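PDB 5WHM: IclR family transcriptional regulator from Brucella abortus, which is an IclR-type transcriptional repressor that probably binds DNA through its helix-turn-helix domain. Local coordinates for residues 196-199 against 200-203. Numbering follows the deposited sequence.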
loop_
_atom_site.group_PDB
_atom_site.type_symbol
_atom_site.label_atom_id
_atom_site.label_comp_id
_atom_site.label_asym_id
_atom_site.label_seq_id
_atom_site.Cartn_x
_atom_site.Cartn_y
_atom_site.Cartn_z
ATOM N N ALA C 196 24.917 -12.029 -15.287
ATOM C CA ALA C 196 24.021 -12.530 -14.252
ATOM C C ALA C 196 23.332 -13.810 -14.705
ATOM O O ALA C 196 23.236 -14.783 -13.941
ATOM C CB ALA C 196 22.986 -11.456 -13.882
ATOM N N LEU C 197 22.857 -13.830 -15.950
ATOM C CA LEU C 197 22.191 -15.026 -16.452
ATOM C C LEU C 197 23.141 -16.204 -16.439
ATOM O O LEU C 197 22.742 -17.334 -16.141
ATOM C CB LEU C 197 21.631 -14.777 -17.860
ATOM C CG LEU C 197 20.563 -13.674 -17.989
ATOM C CD1 LEU C 197 20.190 -13.428 -19.462
ATOM C CD2 LEU C 197 19.302 -13.954 -17.166
ATOM N N ARG C 198 24.416 -15.951 -16.756
ATOM C CA ARG C 198 25.435 -16.983 -16.711
ATOM C C ARG C 198 25.678 -17.467 -15.285
ATOM O O ARG C 198 25.808 -18.677 -15.039
ATOM C CB ARG C 198 26.725 -16.423 -17.317
ATOM C CG ARG C 198 27.863 -17.357 -17.262
ATOM C CD ARG C 198 27.562 -18.605 -18.065
ATOM N NE ARG C 198 27.122 -18.316 -19.429
ATOM C CZ ARG C 198 27.955 -18.178 -20.460
ATOM N NH1 ARG C 198 29.262 -18.290 -20.262
ATOM N NH2 ARG C 198 27.495 -17.924 -21.684
ATOM N N ASP C 199 25.796 -16.522 -14.341
ATOM C CA ASP C 199 25.908 -16.872 -12.930
ATOM C C ASP C 199 24.719 -17.707 -12.462
ATOM O O ASP C 199 24.880 -18.637 -11.668
ATOM C CB ASP C 199 26.014 -15.603 -12.078
ATOM C CG ASP C 199 27.444 -15.080 -11.980
ATOM O OD1 ASP C 199 28.343 -15.662 -12.635
ATOM O OD2 ASP C 199 27.669 -14.104 -11.230
ATOM N N PHE C 200 23.515 -17.388 -12.926
ATOM C CA PHE C 200 22.373 -18.186 -12.499
ATOM C C PHE C 200 22.463 -19.610 -13.043
ATOM O O PHE C 200 22.267 -20.577 -12.301
ATOM C CB PHE C 200 21.058 -17.513 -12.906
ATOM C CG PHE C 200 19.852 -18.279 -12.466
ATOM C CD1 PHE C 200 19.492 -18.312 -11.120
ATOM C CD2 PHE C 200 19.088 -18.995 -13.383
ATOM C CE1 PHE C 200 18.401 -19.048 -10.704
ATOM C CE2 PHE C 200 17.971 -19.723 -12.967
ATOM C CZ PHE C 200 17.632 -19.750 -11.637
ATOM N N GLU C 201 22.764 -19.762 -14.339
ATOM C CA GLU C 201 22.975 -21.099 -14.892
ATOM C C GLU C 201 24.070 -21.862 -14.138
ATOM O O GLU C 201 23.912 -23.051 -13.834
ATOM C CB GLU C 201 23.319 -20.998 -16.390
ATOM C CG GLU C 201 22.149 -20.445 -17.228
ATOM C CD GLU C 201 22.538 -20.094 -18.669
ATOM O OE1 GLU C 201 23.732 -20.217 -19.007
ATOM O OE2 GLU C 201 21.644 -19.693 -19.463
ATOM N N ASP C 202 25.169 -21.194 -13.791
ATOM C CA ASP C 202 26.324 -21.940 -13.262
ATOM C C ASP C 202 26.194 -22.227 -11.767
ATOM O O ASP C 202 26.520 -23.332 -11.318
ATOM C CB ASP C 202 27.611 -21.164 -13.484
ATOM C CG ASP C 202 28.036 -21.115 -14.919
ATOM O OD1 ASP C 202 27.483 -21.859 -15.757
ATOM O OD2 ASP C 202 28.951 -20.325 -15.194
ATOM N N TYR C 203 25.718 -21.237 -11.004
ATOM C CA TYR C 203 25.745 -21.220 -9.544
ATOM C C TYR C 203 24.372 -21.085 -8.880
ATOM O O TYR C 203 24.275 -21.297 -7.664
ATOM C CB TYR C 203 26.629 -20.059 -9.050
ATOM C CG TYR C 203 28.119 -20.186 -9.397
ATOM C CD1 TYR C 203 28.720 -21.426 -9.492
ATOM C CD2 TYR C 203 28.914 -19.055 -9.589
ATOM C CE1 TYR C 203 30.099 -21.561 -9.781
ATOM C CE2 TYR C 203 30.294 -19.173 -9.886
ATOM C CZ TYR C 203 30.870 -20.427 -9.973
ATOM O OH TYR C 203 32.229 -20.562 -10.267
#
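Arg198 and Glu201 illustrate how oppositely charged side chains one turn apart can pair on the outer surface of a helix. Their salt bridge is long, 3.9 Å from Arg198 NE to Glu201 OE1; the guanidinium and carboxylate planes are nearly parallel (9°) but offset, so the pairing is a loose electrostatic one. Bends at chi2 and chi3 fold the arginine chain and bring NE, rather than the end nitrogens, nearest to OE1, which approaches obliquely, while Glu201 reaches out extended beyond CG. Asp202 meets the same arginine lower down, its OD2 lying 3.6 Å from Arg198 CD. The acid thus touches the aliphatic part of the arginine, and with Asp202 OD2 5.0 Å from Arg198 NE its opposite charge may add a weak attraction.

Beneath these side chains run the alpha-helical i to i+4 bonds. Phe200 N donates to Ala196 O (2.8 Å), Glu201 N to Leu197 O in the straightest of the four (172°), Asp202 N to Arg198 O, and Tyr203 N to Asp199 O (2.8 Å) in the final turn.

The helix, 186-203, is amphipathic here. Ala196 packs on Arg160, and Leu197 and Phe200 on Ala164, of helix 157-165, whereas Ala196 and Phe200 touch Cys206 and Asp199 touches Leu207 of strand 206-209, an outermost strand of the six-stranded antiparallel sheet in the C-terminal, GAF-like region.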